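Local coordinates for protein tRNA (Adenine(22)-N(1))-methyltransferase (Mycoplasma capricolum subsp. capricolum, PDB 6QE6) that probably methylates N1 of adenine 22 in tRNA, and binds S-adenosyl-L-homocysteine, the product left by its methyl-donor cofactor, at residues S23-Q28 against H167-I172; N144-A149 against K157-I162. All coordinates share one frame; numbering follows the deposited sequence.

Contact 1. Residues S23-Q28 against H167-I172; sequences SFRLNQ and HYYWLI. With SAH (S-adenosyl-L-homocysteine), chain C.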
loop_
_atom_site.group_PDB
_atom_site.type_symbol
_atom_site.label_atom_id
_atom_site.label_comp_id
_atom_site.label_asym_id
_atom_site.label_seq_id
_atom_site.Cartn_x
_atom_site.Cartn_y
_atom_site.Cartn_z
ATOM N N SER A 23 13.589 -1.013 -6.570
ATOM C CA SER A 23 13.280 -2.418 -6.376
ATOM C C SER A 23 12.029 -2.797 -7.178
ATOM O O SER A 23 11.278 -1.936 -7.651
ATOM C CB SER A 23 13.076 -2.712 -4.890
ATOM O OG SER A 23 11.887 -2.116 -4.409
ATOM N N PHE A 24 11.805 -4.111 -7.317
ATOM C CA PHE A 24 10.658 -4.601 -8.078
ATOM C C PHE A 24 9.353 -4.017 -7.558
ATOM O O PHE A 24 8.499 -3.583 -8.344
ATOM C CB PHE A 24 10.590 -6.131 -8.043
ATOM C CG PHE A 24 9.440 -6.705 -8.837
ATOM C CD1 PHE A 24 9.479 -6.750 -10.223
ATOM C CD2 PHE A 24 8.302 -7.183 -8.196
ATOM C CE1 PHE A 24 8.414 -7.271 -10.952
ATOM C CE2 PHE A 24 7.236 -7.688 -8.928
ATOM C CZ PHE A 24 7.304 -7.739 -10.300
ATOM N N ARG A 25 9.165 -4.006 -6.234
ATOM C CA ARG A 25 7.884 -3.515 -5.725
ATOM C C ARG A 25 7.724 -2.012 -5.947
ATOM O O ARG A 25 6.601 -1.551 -6.210
ATOM C CB ARG A 25 7.710 -3.867 -4.252
ATOM C CG ARG A 25 8.761 -3.320 -3.342
ATOM C CD ARG A 25 8.601 -3.938 -1.983
ATOM N NE ARG A 25 9.906 -4.199 -1.402
ATOM C CZ ARG A 25 10.552 -3.332 -0.640
ATOM N NH1 ARG A 25 9.990 -2.145 -0.367
ATOM N NH2 ARG A 25 11.751 -3.653 -0.161
ATOM N N LEU A 26 8.825 -1.239 -5.888
ATOM C CA LEU A 26 8.727 0.192 -6.174
ATOM C C LEU A 26 8.458 0.441 -7.649
ATOM O O LEU A 26 7.728 1.378 -7.998
ATOM C CB LEU A 26 9.995 0.923 -5.719
ATOM C CG LEU A 26 10.015 1.200 -4.205
ATOM C CD1 LEU A 26 10.992 2.295 -3.845
ATOM C CD2 LEU A 26 8.609 1.555 -3.686
ATOM N N ASN A 27 9.008 -0.391 -8.532
ATOM C CA ASN A 27 8.649 -0.239 -9.932
ATOM C C ASN A 27 7.176 -0.507 -10.156
ATOM O O ASN A 27 6.571 0.101 -11.043
ATOM C CB ASN A 27 9.482 -1.152 -10.813
ATOM C CG ASN A 27 10.664 -0.440 -11.388
ATOM O OD1 ASN A 27 11.797 -0.568 -10.886
ATOM N ND2 ASN A 27 10.413 0.368 -12.425
ATOM N N GLN A 28 6.579 -1.398 -9.366
ATOM C CA GLN A 28 5.158 -1.673 -9.546
ATOM C C GLN A 28 4.329 -0.446 -9.214
ATOM O O GLN A 28 3.370 -0.138 -9.925
ATOM C CB GLN A 28 4.724 -2.874 -8.708
ATOM C CG GLN A 28 5.406 -4.203 -9.098
ATOM C CD GLN A 28 5.557 -4.362 -10.598
ATOM O OE1 GLN A 28 6.673 -4.444 -11.121
ATOM N NE2 GLN A 28 4.442 -4.389 -11.301
ATOM N N HIS A 167 10.063 -11.795 1.304
ATOM C CA HIS A 167 8.979 -11.064 1.956
ATOM C C HIS A 167 7.825 -10.880 0.975
ATOM O O HIS A 167 8.031 -10.727 -0.233
ATOM C CB HIS A 167 9.425 -9.681 2.451
ATOM C CG HIS A 167 10.147 -9.705 3.759
ATOM N ND1 HIS A 167 11.489 -10.004 3.864
ATOM C CD2 HIS A 167 9.719 -9.449 5.020
ATOM C CE1 HIS A 167 11.856 -9.940 5.134
ATOM N NE2 HIS A 167 10.800 -9.608 5.856
ATOM N N TYR A 168 6.610 -10.855 1.506
ATOM C CA TYR A 168 5.439 -10.571 0.690
ATOM C C TYR A 168 4.938 -9.147 0.902
ATOM O O TYR A 168 5.176 -8.511 1.936
ATOM C CB TYR A 168 4.326 -11.575 0.973
ATOM C CG TYR A 168 4.739 -12.934 0.513
ATOM C CD1 TYR A 168 4.784 -13.237 -0.836
ATOM C CD2 TYR A 168 5.150 -13.898 1.419
ATOM C CE1 TYR A 168 5.191 -14.484 -1.278
ATOM C CE2 TYR A 168 5.564 -15.151 0.988
ATOM C CZ TYR A 168 5.579 -15.438 -0.362
ATOM O OH TYR A 168 5.984 -16.677 -0.798
ATOM N N TYR A 169 4.257 -8.643 -0.122
ATOM C CA TYR A 169 3.802 -7.264 -0.154
ATOM C C TYR A 169 2.429 -7.184 -0.802
ATOM O O TYR A 169 2.125 -7.918 -1.749
ATOM C CB TYR A 169 4.778 -6.377 -0.914
ATOM C CG TYR A 169 6.128 -6.296 -0.261
ATOM C CD1 TYR A 169 7.138 -7.203 -0.588
ATOM C CD2 TYR A 169 6.397 -5.311 0.681
ATOM C CE1 TYR A 169 8.352 -7.127 0.002
ATOM C CE2 TYR A 169 7.619 -5.230 1.279
ATOM C CZ TYR A 169 8.593 -6.144 0.946
ATOM O OH TYR A 169 9.824 -6.061 1.549
ATOM N N TRP A 170 1.618 -6.262 -0.300
ATOM C CA TRP A 170 0.234 -6.113 -0.718
ATOM C C TRP A 170 0.110 -4.733 -1.347
ATOM O O TRP A 170 0.222 -3.712 -0.660
ATOM C CB TRP A 170 -0.720 -6.284 0.467
ATOM C CG TRP A 170 -0.921 -7.712 0.979
ATOM C CD1 TRP A 170 -2.002 -8.510 0.751
ATOM C CD2 TRP A 170 -0.042 -8.474 1.832
ATOM N NE1 TRP A 170 -1.854 -9.721 1.391
ATOM C CE2 TRP A 170 -0.658 -9.727 2.056
ATOM C CE3 TRP A 170 1.207 -8.226 2.412
ATOM C CZ2 TRP A 170 -0.069 -10.725 2.848
ATOM C CZ3 TRP A 170 1.783 -9.202 3.191
ATOM C CH2 TRP A 170 1.144 -10.444 3.405
ATOM N N LEU A 171 -0.098 -4.691 -2.647
ATOM C CA LEU A 171 -0.206 -3.421 -3.333
ATOM C C LEU A 171 -1.675 -3.137 -3.609
ATOM O O LEU A 171 -2.386 -3.998 -4.134
ATOM C CB LEU A 171 0.612 -3.436 -4.625
ATOM C CG LEU A 171 0.523 -2.179 -5.486
ATOM C CD1 LEU A 171 1.879 -1.731 -5.966
ATOM C CD2 LEU A 171 -0.378 -2.457 -6.667
ATOM N N ILE A 172 -2.119 -1.929 -3.253
ATOM C CA ILE A 172 -3.509 -1.533 -3.410
ATOM C C ILE A 172 -3.555 -0.066 -3.835
ATOM O O ILE A 172 -2.839 0.780 -3.284
ATOM C CB ILE A 172 -4.320 -1.790 -2.115
ATOM C CG1 ILE A 172 -5.787 -1.358 -2.289
ATOM C CG2 ILE A 172 -3.639 -1.167 -0.895
ATOM C CD1 ILE A 172 -6.706 -1.691 -1.113
HETATM N N SAH C . 9.626 4.010 0.876
HETATM C CA SAH C . 10.761 3.094 0.908
HETATM C CB SAH C . 11.338 2.992 2.327
HETATM C CG SAH C . 10.451 2.345 3.393
HETATM S SD SAH C . 11.318 2.163 4.974
HETATM C C SAH C . 10.377 1.703 0.396
HETATM O O SAH C . 9.195 1.341 0.367
HETATM O OXT SAH C . 11.237 0.905 0.003
HETATM C "C5'" SAH C . 9.981 2.992 5.866
HETATM C "C4'" SAH C . 10.227 4.491 5.998
HETATM O "O4'" SAH C . 9.059 5.106 6.488
HETATM C "C3'" SAH C . 11.319 4.816 7.001
HETATM O "O3'" SAH C . 12.250 5.694 6.412
HETATM C "C2'" SAH C . 10.606 5.516 8.147
HETATM O "O2'" SAH C . 11.422 6.537 8.653
HETATM C "C1'" SAH C . 9.364 6.057 7.475
HETATM N N9 SAH C . 8.210 6.168 8.368
HETATM C C8 SAH C . 7.836 5.301 9.355
HETATM N N7 SAH C . 6.696 5.782 9.920
HETATM C C5 SAH C . 6.346 6.920 9.309
HETATM C C6 SAH C . 5.291 7.798 9.503
HETATM N N6 SAH C . 4.380 7.572 10.447
HETATM N N1 SAH C . 5.200 8.915 8.705
HETATM C C2 SAH C . 6.138 9.156 7.720
HETATM N N3 SAH C . 7.182 8.273 7.542
HETATM C C4 SAH C . 7.282 7.174 8.324
#
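The contact forms part of the S-adenosyl-L-homocysteine pocket of a Rossmann-like methyltransferase fold. Here helix 24-31 packs against strand 168-175 of the central sheet. R25 carries the contact by stacking on the ring of Y169. The guanidinium lies nearly flat on the ring, with planes 15° apart and centres 4.4 Å apart. NE sits above the phenol end, 3.3 Å from CZ of Y169. Nearer the backbone of R25, CD makes a CH-pi contact over the middle of the same ring face, 3.5 Å from the centroid. The chain bends at chi3 (142°), which lays the guanidinium along the ring toward OH after CD has met its centre. The stack probably steadies the guanidinium beside the SAH carboxylate. NH1 of R25 gives a weak hydrogen bond to OXT of SAH (3.3 Å, angle 136°). The positive charge probably favours binding of the SAH carboxylate. The backbone N of R25 is hydrogen-bonded to E164 OE1, which ties this turn of the helix to the loop before the strand. One helical turn beyond R25, the contact is purely apolar: CB of Q28 lies 4.1 Å from CD1 of L171.

Contact 2. Residues N144-A149 against K157-I162; sequences NLRLWA and KYESFI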
loop_
_atom_site.group_PDB
_atom_site.type_symbol
_atom_site.label_atom_id
_atom_site.label_comp_id
_atom_site.label_asym_id
_atom_site.label_seq_id
_atom_site.Cartn_x
_atom_site.Cartn_y
_atom_site.Cartn_z
ATOM N N ASN A 144 -7.782 -4.299 6.541
ATOM C CA ASN A 144 -8.222 -3.065 7.175
ATOM C C ASN A 144 -8.151 -1.882 6.209
ATOM O O ASN A 144 -8.930 -0.943 6.343
ATOM C CB ASN A 144 -7.393 -2.808 8.446
ATOM C CG ASN A 144 -5.837 -2.863 8.187
ATOM O OD1 ASN A 144 -5.382 -3.352 7.130
ATOM N ND2 ASN A 144 -5.035 -2.371 9.163
ATOM N N LEU A 145 -7.247 -1.908 5.223
ATOM C CA LEU A 145 -7.221 -0.850 4.216
ATOM C C LEU A 145 -8.366 -0.981 3.212
ATOM O O LEU A 145 -8.854 0.035 2.700
ATOM C CB LEU A 145 -5.880 -0.837 3.468
ATOM C CG LEU A 145 -4.616 -0.745 4.329
ATOM C CD1 LEU A 145 -3.346 -0.490 3.499
ATOM C CD2 LEU A 145 -4.809 0.326 5.404
ATOM N N ARG A 146 -8.801 -2.211 2.910
ATOM C CA ARG A 146 -9.927 -2.377 2.004
ATOM C C ARG A 146 -11.231 -1.961 2.686
ATOM O O ARG A 146 -12.094 -1.331 2.063
ATOM C CB ARG A 146 -9.980 -3.824 1.503
ATOM C CG ARG A 146 -8.907 -4.137 0.441
ATOM C CD ARG A 146 -9.068 -5.505 -0.246
ATOM N NE ARG A 146 -8.725 -6.540 0.701
ATOM C CZ ARG A 146 -7.631 -7.295 0.661
ATOM N NH1 ARG A 146 -6.743 -7.191 -0.320
ATOM N NH2 ARG A 146 -7.452 -8.181 1.621
ATOM N N LEU A 147 -11.372 -2.287 3.974
ATOM C CA LEU A 147 -12.518 -1.840 4.755
ATOM C C LEU A 147 -12.593 -0.323 4.781
ATOM O O LEU A 147 -13.672 0.265 4.647
ATOM C CB LEU A 147 -12.394 -2.382 6.179
ATOM C CG LEU A 147 -13.608 -2.803 7.009
ATOM C CD1 LEU A 147 -14.754 -3.318 6.137
ATOM C CD2 LEU A 147 -13.156 -3.890 7.991
ATOM N N TRP A 148 -11.445 0.318 4.974
ATOM C CA TRP A 148 -11.365 1.764 4.926
ATOM C C TRP A 148 -11.866 2.296 3.587
ATOM O O TRP A 148 -12.736 3.175 3.547
ATOM C CB TRP A 148 -9.929 2.197 5.184
ATOM C CG TRP A 148 -9.775 3.663 5.214
ATOM C CD1 TRP A 148 -10.049 4.492 6.261
ATOM C CD2 TRP A 148 -9.312 4.496 4.146
ATOM N NE1 TRP A 148 -9.783 5.796 5.910
ATOM C CE2 TRP A 148 -9.332 5.827 4.616
ATOM C CE3 TRP A 148 -8.885 4.251 2.839
ATOM C CZ2 TRP A 148 -8.917 6.912 3.826
ATOM C CZ3 TRP A 148 -8.483 5.329 2.055
ATOM C CH2 TRP A 148 -8.506 6.646 2.556
ATOM N N ALA A 149 -11.343 1.764 2.478
ATOM C CA ALA A 149 -11.811 2.212 1.167
ATOM C C ALA A 149 -13.308 1.990 1.016
ATOM O O ALA A 149 -14.028 2.877 0.561
ATOM C CB ALA A 149 -11.058 1.505 0.036
ATOM N N LYS A 157 -8.930 0.662 -7.184
ATOM C CA LYS A 157 -8.706 0.590 -8.620
ATOM C C LYS A 157 -7.819 -0.584 -9.023
ATOM O O LYS A 157 -7.960 -1.111 -10.133
ATOM C CB LYS A 157 -8.074 1.885 -9.126
ATOM C CG LYS A 157 -7.790 1.888 -10.619
ATOM C CD LYS A 157 -7.572 3.299 -11.144
ATOM C CE LYS A 157 -7.021 3.311 -12.582
ATOM N NZ LYS A 157 -6.443 4.661 -12.979
ATOM N N TYR A 158 -6.879 -0.977 -8.171
ATOM C CA TYR A 158 -5.915 -1.999 -8.542
ATOM C C TYR A 158 -5.339 -2.627 -7.282
ATOM O O TYR A 158 -5.065 -1.936 -6.295
ATOM C CB TYR A 158 -4.786 -1.435 -9.414
ATOM C CG TYR A 158 -3.807 -2.482 -9.872
ATOM C CD1 TYR A 158 -4.197 -3.478 -10.756
ATOM C CD2 TYR A 158 -2.497 -2.499 -9.394
ATOM C CE1 TYR A 158 -3.316 -4.447 -11.172
ATOM C CE2 TYR A 158 -1.584 -3.488 -9.792
ATOM C CZ TYR A 158 -2.000 -4.454 -10.697
ATOM O OH TYR A 158 -1.132 -5.433 -11.137
ATOM N N GLU A 159 -5.180 -3.945 -7.332
ATOM C CA GLU A 159 -4.479 -4.687 -6.307
ATOM C C GLU A 159 -3.580 -5.684 -6.994
ATOM O O GLU A 159 -3.848 -6.109 -8.122
ATOM C CB GLU A 159 -5.405 -5.449 -5.371
ATOM C CG GLU A 159 -6.393 -4.617 -4.633
ATOM C CD GLU A 159 -7.115 -5.439 -3.569
ATOM O OE1 GLU A 159 -8.344 -5.681 -3.711
ATOM O OE2 GLU A 159 -6.434 -5.852 -2.598
ATOM N N SER A 160 -2.510 -6.055 -6.288
ATOM C CA SER A 160 -1.656 -7.156 -6.712
ATOM C C SER A 160 -0.823 -7.624 -5.524
ATOM O O SER A 160 -0.763 -6.972 -4.473
ATOM C CB SER A 160 -0.777 -6.748 -7.884
ATOM O OG SER A 160 0.490 -6.418 -7.405
ATOM N N PHE A 161 -0.180 -8.775 -5.704
ATOM C CA PHE A 161 0.499 -9.468 -4.616
ATOM C C PHE A 161 1.916 -9.772 -5.067
ATOM O O PHE A 161 2.108 -10.402 -6.113
ATOM C CB PHE A 161 -0.250 -10.754 -4.229
ATOM C CG PHE A 161 0.342 -11.477 -3.043
ATOM C CD1 PHE A 161 0.279 -10.923 -1.764
ATOM C CD2 PHE A 161 0.960 -12.721 -3.204
ATOM C CE1 PHE A 161 0.823 -11.587 -0.667
ATOM C CE2 PHE A 161 1.495 -13.401 -2.115
ATOM C CZ PHE A 161 1.430 -12.834 -0.847
ATOM N N ILE A 162 2.899 -9.331 -4.280
ATOM C CA ILE A 162 4.295 -9.258 -4.705
ATOM C C ILE A 162 5.185 -10.028 -3.730
ATOM O O ILE A 162 5.055 -9.890 -2.504
ATOM C CB ILE A 162 4.763 -7.795 -4.808
ATOM C CG1 ILE A 162 3.942 -7.037 -5.857
ATOM C CG2 ILE A 162 6.259 -7.714 -5.084
ATOM C CD1 ILE A 162 4.122 -5.547 -5.778
#
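OE2 of E159 lies at the edge of the R146 guanidinium, practically in the guanidinium plane. The two flat groups are not coplanar: their planes are turned 43° from each other. The result is a buried salt bridge between helix 143-151 and edge strand 155-163 of the mixed sheet in this Rossmann-like methyltransferase fold. The helix and strand follow each other in the chain. One short hydrogen bond carries the bridge, from NH1 of R146 to OE2 of E159 (2.7 Å, angle 150°). OE2 receives it with its syn lone pair, on the side of OE1. The two side chains cross at about a right angle. The bend of R146 at chi3 (-72°) turns NH1 toward OE2, while the aliphatic CD stays beside the carboxylate. E159 instead runs extended beyond CG and brings its carboxylate out from the strand.

Both charged groups have further partners in the chain after the last strand of the sheet, at I188 and S192. R146 NE donates to the backbone O of I188, and E159 OE1 accepts from the backbone N of S192. R146 NH2 is also hydrogen-bonded outside the two segments. The pair thus joins helix, strand and the 188-192 region. These bonds probably fix the rotation of both groups. The opposite charges are likely to stabilise each other in this buried setting. CD of R146 completes the contact, lying 3.5 Å from OE1 of E159.

Contacts 1 and 2 have centres 13 Å apart and meet through the antiparallel strands 155-163 and 168-175. These strands follow each other in the chain and are neighbours in the seven-stranded sheet. Backbone bonds join them: Y169 N lies 2.8 Å from I162 O, and S160 N lies 3.0 Å from L171 O. Along the chain, residues 23-28 come first, then 144-149, 157-162 and 167-172. Contact 1 brings the N-terminal helix 24-31 to the cofactor pocket. Contact 2 attaches helix 143-151 to the sheet edge, away from that pocket. The two lie on opposite faces of the sheet: Y169 and L171 face helix 24-31, while E159 and I172, which R146 touches, face helix 143-151.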